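Local coordinates for regulatory protein BlaR1 (Bacillus licheniformis, PDB 1NRF) that probably senses beta-lactam antibiotics outside the cell through its C-terminal penicillin-binding domain, the part modelled here, and relays the signal to the cytoplasm, at residues D23-F28 against T48-K53; F228-Q233 against A244-S249; L39-R44 against A222-F227; I135-E140 against L159-I164. One frame throughout, in Å; residues are numbered along the deposited sequence.

Contact 1 (D23-F28 against T48-K53)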
loop_
_atom_site.group_PDB
_atom_site.type_symbol
_atom_site.label_atom_id
_atom_site.label_comp_id
_atom_site.label_asym_id
_atom_site.label_seq_id
_atom_site.Cartn_x
_atom_site.Cartn_y
_atom_site.Cartn_z
ATOM N N ASP A 23 10.795 -18.288 8.564
ATOM C CA ASP A 23 10.189 -17.924 9.835
ATOM C C ASP A 23 10.723 -16.584 10.326
ATOM O O ASP A 23 11.925 -16.424 10.523
ATOM C CB ASP A 23 10.474 -19.011 10.877
ATOM C CG ASP A 23 9.683 -18.816 12.148
ATOM O OD1 ASP A 23 9.909 -19.572 13.112
ATOM O OD2 ASP A 23 8.829 -17.909 12.181
ATOM N N TYR A 24 9.821 -15.627 10.521
ATOM C CA TYR A 24 10.201 -14.306 10.992
ATOM C C TYR A 24 9.384 -13.916 12.213
ATOM O O TYR A 24 9.294 -12.740 12.569
ATOM C CB TYR A 24 9.999 -13.279 9.888
ATOM C CG TYR A 24 10.771 -13.572 8.626
ATOM C CD1 TYR A 24 12.163 -13.640 8.633
ATOM C CD2 TYR A 24 10.110 -13.757 7.418
ATOM C CE1 TYR A 24 12.877 -13.879 7.456
ATOM C CE2 TYR A 24 10.808 -13.997 6.242
ATOM C CZ TYR A 24 12.186 -14.055 6.266
ATOM O OH TYR A 24 12.858 -14.278 5.089
ATOM N N SER A 25 8.790 -14.920 12.849
ATOM C CA SER A 25 7.981 -14.728 14.047
ATOM C C SER A 25 8.566 -13.706 15.014
ATOM O O SER A 25 7.885 -12.765 15.422
ATOM C CB SER A 25 7.817 -16.058 14.790
ATOM O OG SER A 25 7.056 -16.977 14.036
ATOM N N THR A 26 9.829 -13.909 15.384
ATOM C CA THR A 26 10.523 -13.033 16.325
ATOM C C THR A 26 10.469 -11.550 15.945
ATOM O O THR A 26 10.449 -10.677 16.817
ATOM C CB THR A 26 12.000 -13.471 16.494
ATOM O OG1 THR A 26 12.603 -13.643 15.203
ATOM C CG2 THR A 26 12.081 -14.783 17.264
ATOM N N PHE A 27 10.451 -11.267 14.646
ATOM C CA PHE A 27 10.378 -9.888 14.188
ATOM C C PHE A 27 8.982 -9.340 14.464
ATOM O O PHE A 27 8.817 -8.154 14.744
ATOM C CB PHE A 27 10.702 -9.804 12.696
ATOM C CG PHE A 27 12.142 -10.068 12.381
ATOM C CD1 PHE A 27 13.118 -9.128 12.695
ATOM C CD2 PHE A 27 12.531 -11.269 11.805
ATOM C CE1 PHE A 27 14.462 -9.384 12.441
ATOM C CE2 PHE A 27 13.868 -11.535 11.548
ATOM C CZ PHE A 27 14.836 -10.591 11.867
ATOM N N PHE A 28 7.983 -10.210 14.388
ATOM C CA PHE A 28 6.604 -9.816 14.661
ATOM C C PHE A 28 6.384 -9.765 16.178
ATOM O O PHE A 28 5.655 -8.911 16.684
ATOM C CB PHE A 28 5.634 -10.812 14.013
ATOM C CG PHE A 28 5.538 -10.681 12.513
ATOM C CD1 PHE A 28 4.398 -10.135 11.920
ATOM C CD2 PHE A 28 6.591 -11.083 11.692
ATOM C CE1 PHE A 28 4.307 -9.992 10.543
ATOM C CE2 PHE A 28 6.508 -10.939 10.304
ATOM C CZ PHE A 28 5.365 -10.393 9.732
ATOM N N THR A 48 9.468 -15.169 -1.099
ATOM C CA THR A 48 9.928 -15.604 0.206
ATOM C C THR A 48 8.798 -15.149 1.111
ATOM O O THR A 48 8.519 -13.950 1.208
ATOM C CB THR A 48 11.221 -14.915 0.633
ATOM O OG1 THR A 48 12.246 -15.180 -0.332
ATOM C CG2 THR A 48 11.672 -15.449 1.989
ATOM N N ILE A 49 8.119 -16.094 1.748
ATOM C CA ILE A 49 7.026 -15.704 2.613
ATOM C C ILE A 49 6.936 -16.382 3.958
ATOM O O ILE A 49 7.196 -17.572 4.101
ATOM C CB ILE A 49 5.655 -15.859 1.913
ATOM C CG1 ILE A 49 5.499 -17.265 1.352
ATOM C CG2 ILE A 49 5.516 -14.819 0.816
ATOM C CD1 ILE A 49 4.199 -17.450 0.584
ATOM N N TYR A 50 6.558 -15.575 4.942
ATOM C CA TYR A 50 6.374 -16.026 6.305
ATOM C C TYR A 50 4.871 -16.032 6.586
ATOM O O TYR A 50 4.174 -15.049 6.290
ATOM C CB TYR A 50 7.093 -15.083 7.279
ATOM C CG TYR A 50 6.625 -15.229 8.705
ATOM C CD1 TYR A 50 6.003 -14.168 9.359
ATOM C CD2 TYR A 50 6.725 -16.450 9.370
ATOM C CE1 TYR A 50 5.483 -14.318 10.633
ATOM C CE2 TYR A 50 6.207 -16.612 10.652
ATOM C CZ TYR A 50 5.584 -15.542 11.275
ATOM O OH TYR A 50 5.043 -15.699 12.529
ATOM N N ASN A 51 4.391 -17.145 7.148
ATOM C CA ASN A 51 2.985 -17.340 7.498
ATOM C C ASN A 51 2.104 -17.331 6.250
ATOM O O ASN A 51 1.458 -16.324 5.949
ATOM C CB ASN A 51 2.531 -16.241 8.460
ATOM C CG ASN A 51 1.219 -16.560 9.135
ATOM O OD1 ASN A 51 0.451 -17.397 8.666
ATOM N ND2 ASN A 51 0.946 -15.880 10.240
ATOM N N ARG A 52 2.069 -18.459 5.544
ATOM C CA ARG A 52 1.294 -18.583 4.317
ATOM C C ARG A 52 -0.189 -18.241 4.460
ATOM O O ARG A 52 -0.799 -17.676 3.544
ATOM C CB ARG A 52 1.432 -19.999 3.741
ATOM C CG ARG A 52 0.970 -20.085 2.286
ATOM C CD ARG A 52 1.088 -21.472 1.677
ATOM N NE ARG A 52 0.757 -21.448 0.248
ATOM C CZ ARG A 52 -0.439 -21.131 -0.247
ATOM N NH1 ARG A 52 -1.435 -20.811 0.567
ATOM N NH2 ARG A 52 -0.637 -21.120 -1.558
ATOM N N LYS A 53 -0.768 -18.586 5.604
ATOM C CA LYS A 53 -2.183 -18.334 5.847
ATOM C C LYS A 53 -2.506 -16.836 5.779
ATOM O O LYS A 53 -3.386 -16.422 5.030
ATOM C CB LYS A 53 -2.577 -18.923 7.206
ATOM C CG LYS A 53 -4.078 -18.984 7.467
ATOM C CD LYS A 53 -4.364 -19.708 8.779
ATOM C CE LYS A 53 -5.856 -19.821 9.043
ATOM N NZ LYS A 53 -6.516 -18.484 9.110
#
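Tyr50 lays its ring against the turn that starts helix 25-29, and Tyr24, Ser25 and Phe28 close round it. The turn is an Asx turn, made by Asp23 OD2 accepting from Ser25 N, and it sits beside strand 46-50 of the sensor domain's mixed sheet. The tight part is mostly apolar. With Tyr50 CG anti to its backbone N (chi1 163°), the side chain slides past that of Tyr24 in the opposite direction, and Tyr50 CB presses on Tyr24 CD2 at 3.3 Å. Phe28 presents a ring face to Tyr50 CE1, which stands off-centre toward the rim; the two planes are inclined at 51°, with centroids 5.0 Å apart. Tyr24 N and Ser25 N lie over one face of the Tyr50 ring, and Asn51 CB covers the centre of the opposite face. Deeper in, Tyr24 meets Phe37 of strand 33-41 and Ile250 of helix 239-253. The looser, solvent side is polar: Asp23 is exposed there, and a hydrogen-bond chain from Tyr50 through Ser25 to the Asp23 carboxylate takes over from packing. Tyr50 OH donates to Ser25 OG at 2.8 Å. Ser25 OG in turn donates to Asp23 OD2 at 2.7 Å, on its syn lone pair, while Ser25 N comes to Asp23 OD2 at 3.1 Å from above the carboxylate plane.

Contact 2 (F228-Q233 against A244-S249)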
loop_
_atom_site.group_PDB
_atom_site.type_symbol
_atom_site.label_atom_id
_atom_site.label_comp_id
_atom_site.label_asym_id
_atom_site.label_seq_id
_atom_site.Cartn_x
_atom_site.Cartn_y
_atom_site.Cartn_z
ATOM N N PHE A 228 7.411 -6.159 -1.727
ATOM C CA PHE A 228 7.065 -6.723 -0.426
ATOM C C PHE A 228 5.745 -6.210 0.155
ATOM O O PHE A 228 5.258 -5.133 -0.186
ATOM C CB PHE A 228 8.184 -6.423 0.578
ATOM C CG PHE A 228 8.408 -4.960 0.789
ATOM C CD1 PHE A 228 9.266 -4.250 -0.034
ATOM C CD2 PHE A 228 7.693 -4.269 1.769
ATOM C CE1 PHE A 228 9.412 -2.863 0.108
ATOM C CE2 PHE A 228 7.830 -2.887 1.919
ATOM C CZ PHE A 228 8.694 -2.184 1.082
ATOM N N ALA A 229 5.185 -6.997 1.060
ATOM C CA ALA A 229 3.947 -6.647 1.714
ATOM C C ALA A 229 3.909 -7.353 3.059
ATOM O O ALA A 229 4.164 -8.556 3.156
ATOM C CB ALA A 229 2.749 -7.065 0.852
ATOM N N VAL A 230 3.617 -6.584 4.096
ATOM C CA VAL A 230 3.517 -7.102 5.443
ATOM C C VAL A 230 2.149 -6.723 5.986
ATOM O O VAL A 230 1.720 -5.577 5.836
ATOM C CB VAL A 230 4.587 -6.480 6.374
ATOM C CG1 VAL A 230 4.228 -6.729 7.825
ATOM C CG2 VAL A 230 5.951 -7.073 6.078
ATOM N N HIS A 231 1.450 -7.685 6.586
ATOM C CA HIS A 231 0.167 -7.381 7.194
ATOM C C HIS A 231 0.204 -7.907 8.610
ATOM O O HIS A 231 0.591 -9.053 8.833
ATOM C CB HIS A 231 -0.999 -8.010 6.437
ATOM C CG HIS A 231 -2.328 -7.753 7.082
ATOM N ND1 HIS A 231 -2.808 -8.513 8.130
ATOM C CD2 HIS A 231 -3.233 -6.767 6.888
ATOM C CE1 HIS A 231 -3.948 -8.002 8.554
ATOM N NE2 HIS A 231 -4.228 -6.941 7.818
ATOM N N ILE A 232 -0.204 -7.069 9.561
ATOM C CA ILE A 232 -0.184 -7.447 10.971
ATOM C C ILE A 232 -1.494 -7.239 11.730
ATOM O O ILE A 232 -2.427 -6.576 11.262
ATOM C CB ILE A 232 0.902 -6.664 11.736
ATOM C CG1 ILE A 232 0.551 -5.173 11.749
ATOM C CG2 ILE A 232 2.264 -6.883 11.094
ATOM C CD1 ILE A 232 1.454 -4.331 12.644
ATOM N N GLN A 233 -1.541 -7.812 12.925
ATOM C CA GLN A 233 -2.699 -7.710 13.806
ATOM C C GLN A 233 -2.158 -7.830 15.223
ATOM O O GLN A 233 -1.480 -8.808 15.550
ATOM C CB GLN A 233 -3.690 -8.855 13.543
ATOM C CG GLN A 233 -3.973 -9.123 12.077
ATOM C CD GLN A 233 -4.929 -10.283 11.866
ATOM O OE1 GLN A 233 -5.106 -10.759 10.742
ATOM N NE2 GLN A 233 -5.553 -10.744 12.944
ATOM N N ALA A 244 5.504 -1.380 9.299
ATOM C CA ALA A 244 6.595 -0.857 8.490
ATOM C C ALA A 244 7.902 -1.258 9.160
ATOM O O ALA A 244 8.815 -1.780 8.510
ATOM C CB ALA A 244 6.496 0.653 8.384
ATOM N N GLU A 245 7.978 -1.019 10.467
ATOM C CA GLU A 245 9.161 -1.372 11.236
ATOM C C GLU A 245 9.483 -2.855 11.094
ATOM O O GLU A 245 10.641 -3.220 10.916
ATOM C CB GLU A 245 8.978 -1.010 12.715
ATOM C CG GLU A 245 9.057 0.487 12.994
ATOM C CD GLU A 245 9.848 0.813 14.264
ATOM O OE1 GLU A 245 11.010 0.350 14.378
ATOM O OE2 GLU A 245 9.318 1.538 15.142
ATOM N N ILE A 246 8.466 -3.705 11.167
ATOM C CA ILE A 246 8.662 -5.143 11.024
ATOM C C ILE A 246 9.227 -5.468 9.636
ATOM O O ILE A 246 10.269 -6.116 9.511
ATOM C CB ILE A 246 7.338 -5.901 11.211
ATOM C CG1 ILE A 246 6.868 -5.767 12.659
ATOM C CG2 ILE A 246 7.512 -7.361 10.824
ATOM C CD1 ILE A 246 5.480 -6.345 12.931
ATOM N N ALA A 247 8.538 -5.016 8.594
ATOM C CA ALA A 247 8.990 -5.260 7.226
ATOM C C ALA A 247 10.432 -4.809 7.050
ATOM O O ALA A 247 11.235 -5.493 6.421
ATOM C CB ALA A 247 8.102 -4.510 6.232
ATOM N N LEU A 248 10.738 -3.645 7.608
ATOM C CA LEU A 248 12.063 -3.044 7.520
ATOM C C LEU A 248 13.162 -3.830 8.238
ATOM O O LEU A 248 14.283 -3.911 7.750
ATOM C CB LEU A 248 12.000 -1.607 8.049
ATOM C CG LEU A 248 12.182 -0.476 7.031
ATOM C CD1 LEU A 248 11.698 -0.877 5.650
ATOM C CD2 LEU A 248 11.440 0.745 7.542
ATOM N N SER A 249 12.846 -4.410 9.389
ATOM C CA SER A 249 13.835 -5.189 10.111
ATOM C C SER A 249 14.089 -6.447 9.296
ATOM O O SER A 249 15.233 -6.861 9.118
ATOM C CB SER A 249 13.331 -5.559 11.505
ATOM O OG SER A 249 12.272 -6.495 11.440
#
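Val230 brings its CG2 methyl to within 3.3 Å of Ala247 CB. This is where the C-terminal helix 239-253 lies on the central strand 225-234, the sheet-and-helix layering of the penicillin-binding fold. The axes of the two segments approach to 8.4 Å, their directions 133° apart, and Val230 and Ala247 face each other at the closest backbone approach. The hollow is the small alanine: with only CB to offer, Ala247 lets a beta-branched residue come up close, and Ala243, one turn earlier, takes the neighbouring flank of Val230. On either side of that bump the strand offers larger groups. Ile232 CG2, anti to its own carbonyl carbon, meets Ile246 CD1 at 3.7 Å, the two side chains crossing obliquely. Toward the other end, Phe228 brings CD2 to 4.5 Å from Ala247 CB and rests also on Leu251. Phe28 of helix 25-29 touches both Ile232 and Ile246. Every atom that meets across the contact is carbon, and Ser249 OG turns back to Ile246 O in its own helix, which implies that strand and helix are held here by complementary shape and burial, without directional bonds between them.

Contact 3 (L39-R44 against A222-F227); sequences LFNSNR and ADNTFF
Phe40 and Phe227 lie side by side and point the same way, with Phe227 CD1 at the edge of the Phe40 ring, 4.1 Å from Phe40 CD1. Ser42 OG lies in the plane of the Phe227 ring, at its edge. On the other face of the sheet Phe226 runs beside Asn41, its CE1 3.4 Å from Asn41 ND2, and its CB rests on Leu39 CD1. These are the ends of antiparallel strands 33-41 and 225-234, neighbours in the sheet of the penicillin-binding fold: Phe40 with Phe227 forms a hydrogen-bonded pair, Asn41 with Phe226 a non-hydrogen-bonded one. Helix 158-170 covers the Phe40 and Phe227 face. Past the last bridge side chains do most of the pairing, beside a weak backbone bond from Ser42 N to Thr225 O. Ser42 OG donates to Thr225 O at 2.8 Å. The Asn41 amide, its CG anti to the backbone N (chi1 -170°), is gripped through OD1 from opposite faces: Asn224 ND2 comes in at 2.9 Å on a nearly straight bond (175°), and Arg44 N from the other side closes an Asx motif. Asn43 and Asn224 reach toward each other tip to tip, their amide planes stacked 4° apart. Asn224 OD1 accepts from Asn43 N, while Asn43 ND2, with its partner in the amide plane, gives a bond to Asp223 O at 2.8 Å.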
loop_
_atom_site.group_PDB
_atom_site.type_symbol
_atom_site.label_atom_id
_atom_site.label_comp_id
_atom_site.label_asym_id
_atom_site.label_seq_id
_atom_site.Cartn_x
_atom_site.Cartn_y
_atom_site.Cartn_z
ATOM N N LEU A 39 7.713 -11.391 0.130
ATOM C CA LEU A 39 8.767 -10.690 -0.595
ATOM C C LEU A 39 8.901 -11.350 -1.970
ATOM O O LEU A 39 8.811 -12.575 -2.083
ATOM C CB LEU A 39 10.084 -10.792 0.151
ATOM C CG LEU A 39 11.304 -10.284 -0.619
ATOM C CD1 LEU A 39 11.366 -8.760 -0.545
ATOM C CD2 LEU A 39 12.559 -10.899 -0.021
ATOM N N PHE A 40 9.101 -10.550 -3.015
ATOM C CA PHE A 40 9.252 -11.096 -4.360
ATOM C C PHE A 40 10.509 -10.616 -5.076
ATOM O O PHE A 40 10.683 -9.416 -5.315
ATOM C CB PHE A 40 8.025 -10.772 -5.219
ATOM C CG PHE A 40 8.098 -11.333 -6.622
ATOM C CD1 PHE A 40 8.316 -10.490 -7.719
ATOM C CD2 PHE A 40 7.970 -12.703 -6.845
ATOM C CE1 PHE A 40 8.407 -11.009 -9.015
ATOM C CE2 PHE A 40 8.060 -13.231 -8.132
ATOM C CZ PHE A 40 8.280 -12.378 -9.224
ATOM N N ASN A 41 11.377 -11.572 -5.417
ATOM C CA ASN A 41 12.625 -11.298 -6.127
ATOM C C ASN A 41 12.355 -11.419 -7.633
ATOM O O ASN A 41 12.161 -12.517 -8.149
ATOM C CB ASN A 41 13.698 -12.307 -5.706
ATOM C CG ASN A 41 15.084 -11.943 -6.214
ATOM O OD1 ASN A 41 15.241 -11.475 -7.345
ATOM N ND2 ASN A 41 16.100 -12.172 -5.384
ATOM N N SER A 42 12.351 -10.287 -8.326
ATOM C CA SER A 42 12.073 -10.252 -9.761
ATOM C C SER A 42 13.005 -11.115 -10.594
ATOM O O SER A 42 12.554 -11.930 -11.402
ATOM C CB SER A 42 12.128 -8.811 -10.278
ATOM O OG SER A 42 11.189 -7.988 -9.607
ATOM N N ASN A 43 14.306 -10.923 -10.402
ATOM C CA ASN A 43 15.312 -11.682 -11.137
ATOM C C ASN A 43 15.233 -13.174 -10.866
ATOM O O ASN A 43 15.316 -13.985 -11.782
ATOM C CB ASN A 43 16.721 -11.195 -10.785
ATOM C CG ASN A 43 16.993 -9.796 -11.274
ATOM O OD1 ASN A 43 16.234 -9.251 -12.075
ATOM N ND2 ASN A 43 18.090 -9.204 -10.805
ATOM N N ARG A 44 15.086 -13.536 -9.601
ATOM C CA ARG A 44 15.009 -14.935 -9.216
ATOM C C ARG A 44 13.580 -15.460 -9.316
ATOM O O ARG A 44 13.334 -16.648 -9.076
ATOM C CB ARG A 44 15.520 -15.108 -7.783
ATOM C CG ARG A 44 16.986 -14.731 -7.581
ATOM C CD ARG A 44 17.938 -15.754 -8.206
ATOM N NE ARG A 44 17.824 -17.074 -7.581
ATOM C CZ ARG A 44 18.119 -17.334 -6.310
ATOM N NH1 ARG A 44 18.557 -16.368 -5.507
ATOM N NH2 ARG A 44 17.969 -18.562 -5.835
ATOM N N ALA A 222 20.306 -1.561 -8.227
ATOM C CA ALA A 222 20.910 -1.261 -9.512
ATOM C C ALA A 222 20.607 -2.308 -10.559
ATOM O O ALA A 222 20.598 -2.005 -11.747
ATOM C CB ALA A 222 22.417 -1.099 -9.358
ATOM N N ASP A 223 20.352 -3.537 -10.128
ATOM C CA ASP A 223 20.068 -4.602 -11.080
ATOM C C ASP A 223 18.854 -5.460 -10.723
ATOM O O ASP A 223 18.596 -6.475 -11.378
ATOM C CB ASP A 223 21.304 -5.492 -11.229
ATOM C CG ASP A 223 21.746 -6.104 -9.910
ATOM O OD1 ASP A 223 21.344 -5.589 -8.843
ATOM O OD2 ASP A 223 22.510 -7.097 -9.939
ATOM N N ASN A 224 18.094 -5.047 -9.711
ATOM C CA ASN A 224 16.935 -5.827 -9.284
ATOM C C ASN A 224 15.852 -4.973 -8.607
ATOM O O ASN A 224 16.064 -3.801 -8.295
ATOM C CB ASN A 224 17.413 -6.929 -8.327
ATOM C CG ASN A 224 16.531 -8.163 -8.347
ATOM O OD1 ASN A 224 15.554 -8.240 -9.096
ATOM N ND2 ASN A 224 16.880 -9.145 -7.520
ATOM N N THR A 225 14.683 -5.568 -8.406
ATOM C CA THR A 225 13.572 -4.892 -7.750
ATOM C C THR A 225 12.864 -5.894 -6.853
ATOM O O THR A 225 12.479 -6.981 -7.292
ATOM C CB THR A 225 12.567 -4.331 -8.757
ATOM O OG1 THR A 225 13.262 -3.551 -9.729
ATOM C CG2 THR A 225 11.553 -3.432 -8.055
ATOM N N PHE A 226 12.700 -5.520 -5.594
ATOM C CA PHE A 226 12.056 -6.385 -4.624
ATOM C C PHE A 226 10.706 -5.821 -4.239
ATOM O O PHE A 226 10.611 -4.665 -3.847
ATOM C CB PHE A 226 12.934 -6.511 -3.369
ATOM C CG PHE A 226 14.250 -7.187 -3.614
ATOM C CD1 PHE A 226 14.381 -8.566 -3.440
ATOM C CD2 PHE A 226 15.347 -6.454 -4.067
ATOM C CE1 PHE A 226 15.590 -9.214 -3.717
ATOM C CE2 PHE A 226 16.565 -7.085 -4.352
ATOM C CZ PHE A 226 16.689 -8.470 -4.178
ATOM N N PHE A 227 9.667 -6.640 -4.342
ATOM C CA PHE A 227 8.320 -6.222 -3.976
ATOM C C PHE A 227 7.959 -6.912 -2.674
ATOM O O PHE A 227 8.173 -8.110 -2.526
ATOM C CB PHE A 227 7.321 -6.601 -5.074
ATOM C CG PHE A 227 7.549 -5.885 -6.377
ATOM C CD1 PHE A 227 8.387 -6.426 -7.347
ATOM C CD2 PHE A 227 6.947 -4.656 -6.619
ATOM C CE1 PHE A 227 8.623 -5.756 -8.535
ATOM C CE2 PHE A 227 7.176 -3.975 -7.803
ATOM C CZ PHE A 227 8.019 -4.526 -8.767
#

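Contact 4 (I135-E140 against L159-I164)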
loop_
_atom_site.group_PDB
_atom_site.type_symbol
_atom_site.label_atom_id
_atom_site.label_comp_id
_atom_site.label_asym_id
_atom_site.label_seq_id
_atom_site.Cartn_x
_atom_site.Cartn_y
_atom_site.Cartn_z
ATOM N N ILE A 135 -8.298 -3.260 -12.991
ATOM C CA ILE A 135 -6.988 -3.687 -12.502
ATOM C C ILE A 135 -7.105 -4.915 -11.604
ATOM O O ILE A 135 -6.121 -5.333 -10.981
ATOM C CB ILE A 135 -6.267 -2.565 -11.710
ATOM C CG1 ILE A 135 -7.070 -2.209 -10.458
ATOM C CG2 ILE A 135 -6.045 -1.355 -12.608
ATOM C CD1 ILE A 135 -6.362 -1.242 -9.524
ATOM N N HIS A 136 -8.306 -5.492 -11.564
ATOM C CA HIS A 136 -8.611 -6.655 -10.731
ATOM C C HIS A 136 -7.940 -6.559 -9.353
ATOM O O HIS A 136 -7.043 -7.333 -9.010
ATOM C CB HIS A 136 -8.213 -7.961 -11.443
ATOM C CG HIS A 136 -8.859 -9.184 -10.859
ATOM N ND1 HIS A 136 -9.270 -10.251 -11.630
ATOM C CD2 HIS A 136 -9.178 -9.500 -9.579
ATOM C CE1 HIS A 136 -9.818 -11.169 -10.852
ATOM N NE2 HIS A 136 -9.775 -10.738 -9.604
ATOM N N TYR A 137 -8.408 -5.597 -8.565
ATOM C CA TYR A 137 -7.885 -5.358 -7.232
ATOM C C TYR A 137 -8.615 -6.174 -6.163
ATOM O O TYR A 137 -9.769 -5.902 -5.828
ATOM C CB TYR A 137 -7.974 -3.865 -6.917
ATOM C CG TYR A 137 -7.247 -3.444 -5.656
ATOM C CD1 TYR A 137 -7.742 -3.771 -4.389
ATOM C CD2 TYR A 137 -6.086 -2.678 -5.728
ATOM C CE1 TYR A 137 -7.098 -3.341 -3.235
ATOM C CE2 TYR A 137 -5.439 -2.240 -4.576
ATOM C CZ TYR A 137 -5.951 -2.575 -3.339
ATOM O OH TYR A 137 -5.312 -2.139 -2.210
ATOM N N GLY A 138 -7.922 -7.175 -5.633
ATOM C CA GLY A 138 -8.491 -8.016 -4.597
ATOM C C GLY A 138 -9.823 -8.621 -4.978
ATOM O O GLY A 138 -10.012 -9.054 -6.102
ATOM N N ASN A 139 -10.754 -8.649 -4.035
ATOM C CA ASN A 139 -12.065 -9.213 -4.301
ATOM C C ASN A 139 -12.878 -8.295 -5.205
ATOM O O ASN A 139 -13.949 -8.674 -5.681
ATOM C CB ASN A 139 -12.813 -9.473 -2.984
ATOM C CG ASN A 139 -13.062 -8.208 -2.174
ATOM O OD1 ASN A 139 -12.808 -7.093 -2.634
ATOM N ND2 ASN A 139 -13.575 -8.381 -0.956
ATOM N N GLU A 140 -12.353 -7.094 -5.444
ATOM C CA GLU A 140 -13.011 -6.098 -6.289
ATOM C C GLU A 140 -14.317 -5.530 -5.714
ATOM O O GLU A 140 -14.990 -4.759 -6.389
ATOM C CB GLU A 140 -13.294 -6.687 -7.683
ATOM C CG GLU A 140 -12.050 -6.949 -8.520
ATOM C CD GLU A 140 -12.366 -7.583 -9.865
ATOM O OE1 GLU A 140 -11.469 -7.633 -10.730
ATOM O OE2 GLU A 140 -13.508 -8.042 -10.060
ATOM N N LEU A 159 -0.205 -11.167 -0.559
ATOM C CA LEU A 159 0.343 -11.752 -1.779
ATOM C C LEU A 159 -0.203 -11.013 -2.999
ATOM O O LEU A 159 0.535 -10.715 -3.948
ATOM C CB LEU A 159 -0.031 -13.236 -1.857
ATOM C CG LEU A 159 0.474 -13.996 -3.084
ATOM C CD1 LEU A 159 1.989 -13.924 -3.143
ATOM C CD2 LEU A 159 0.004 -15.440 -3.016
ATOM N N GLU A 160 -1.500 -10.724 -2.975
ATOM C CA GLU A 160 -2.127 -9.995 -4.071
ATOM C C GLU A 160 -1.529 -8.590 -4.167
ATOM O O GLU A 160 -1.299 -8.073 -5.258
ATOM C CB GLU A 160 -3.636 -9.916 -3.860
ATOM C CG GLU A 160 -4.403 -11.139 -4.352
ATOM C CD GLU A 160 -5.887 -11.114 -3.963
ATOM O OE1 GLU A 160 -6.665 -11.880 -4.559
ATOM O OE2 GLU A 160 -6.281 -10.344 -3.056
ATOM N N GLN A 161 -1.274 -7.978 -3.021
ATOM C CA GLN A 161 -0.678 -6.646 -2.987
ATOM C C GLN A 161 0.642 -6.642 -3.779
ATOM O O GLN A 161 0.843 -5.797 -4.654
ATOM C CB GLN A 161 -0.405 -6.219 -1.535
ATOM C CG GLN A 161 -1.635 -5.937 -0.679
ATOM C CD GLN A 161 -2.090 -4.477 -0.744
ATOM O OE1 GLN A 161 -2.708 -3.968 0.195
ATOM N NE2 GLN A 161 -1.797 -3.810 -1.853
ATOM N N VAL A 162 1.533 -7.586 -3.467
ATOM C CA VAL A 162 2.828 -7.696 -4.148
ATOM C C VAL A 162 2.664 -7.867 -5.654
ATOM O O VAL A 162 3.300 -7.157 -6.438
ATOM C CB VAL A 162 3.683 -8.897 -3.594
ATOM C CG1 VAL A 162 4.828 -9.220 -4.552
ATOM C CG2 VAL A 162 4.250 -8.557 -2.198
ATOM N N ASN A 163 1.796 -8.788 -6.070
ATOM C CA ASN A 163 1.609 -9.023 -7.497
ATOM C C ASN A 163 1.086 -7.807 -8.246
ATOM O O ASN A 163 1.552 -7.517 -9.348
ATOM C CB ASN A 163 0.690 -10.232 -7.748
ATOM C CG ASN A 163 1.305 -11.548 -7.277
ATOM O OD1 ASN A 163 2.523 -11.711 -7.270
ATOM N ND2 ASN A 163 0.461 -12.489 -6.894
ATOM N N ILE A 164 0.129 -7.084 -7.658
ATOM C CA ILE A 164 -0.415 -5.915 -8.345
ATOM C C ILE A 164 0.545 -4.724 -8.248
ATOM O O ILE A 164 0.590 -3.887 -9.147
ATOM C CB ILE A 164 -1.863 -5.555 -7.828
ATOM C CG1 ILE A 164 -2.585 -4.716 -8.887
ATOM C CG2 ILE A 164 -1.810 -4.825 -6.480
ATOM C CD1 ILE A 164 -4.067 -4.459 -8.576
HETATM O O HOH W 1 -2.680 -1.002 -2.624
#
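Ile164 drives its CD1 methyl into the corner formed by Ile135 and Tyr137, overlapping the Ile135 carbonyl at 3.3 Å from CD1 to Ile135 O. CG1 is anti to the backbone N (chi1 -159°) and CD1 lies anti beyond it, an extended chain that carries the methyl on to Tyr137 CD2 (3.9 Å) and Ile135 CD1 (4.1 Å); the Ile164 side chain crosses both of theirs at about a right angle. Where the Tyr137 side chain ends, the contact turns polar: one water, in the plane of the ring, lies 2.9 Å from Tyr137 OH and accepts from Gln161 NE2 at 3.0 Å. Gln161 OE1 is bonded to Thr64 OG1, and the side chains of Gln161 and Ser63, probably the residue acylated by the antibiotic, lie about 9 Å apart. Glu160 OE2 approaches Gly138 CA, in the type II' turn from Tyr137 to Glu140, where the positive phi of Gly138 suits glycine, while Glu160 OE1 pairs with Arg58. Segment 135-140 begins within the Schellman motif that ends helix 125-134, with His136 as its C-prime residue. The Tyr137 ring meets Tyr65 and Phe68, at the start of helix 66-76, edge-to-face, and helix 158-170 turns Val162 to strands 33-41 and 225-234, lying between this loop and the sheet.

Contacts 1, 2 and 3 all reach the same mixed sheet, and contact 4 ties the loop after helix 125-134 to helix 158-170, which packs on the sheet. Contacts 2 and 3 share strand 225-234, their centres about 17 Å apart. Contact 1, about 10 Å from contact 2 between centres, touches it through Phe27 and Phe28 against helix 239-253. Contact 4 borders both contacts 2 and 3 through Val162, which packs on Ala229, Phe40 and Phe227. Along the chain contact 4 is nested within the loop closed by contact 3, whose segments alternate with those of contact 1; contact 2 comes last. The first and last thirds of the chain thus form one sheet, with helices on both of its faces.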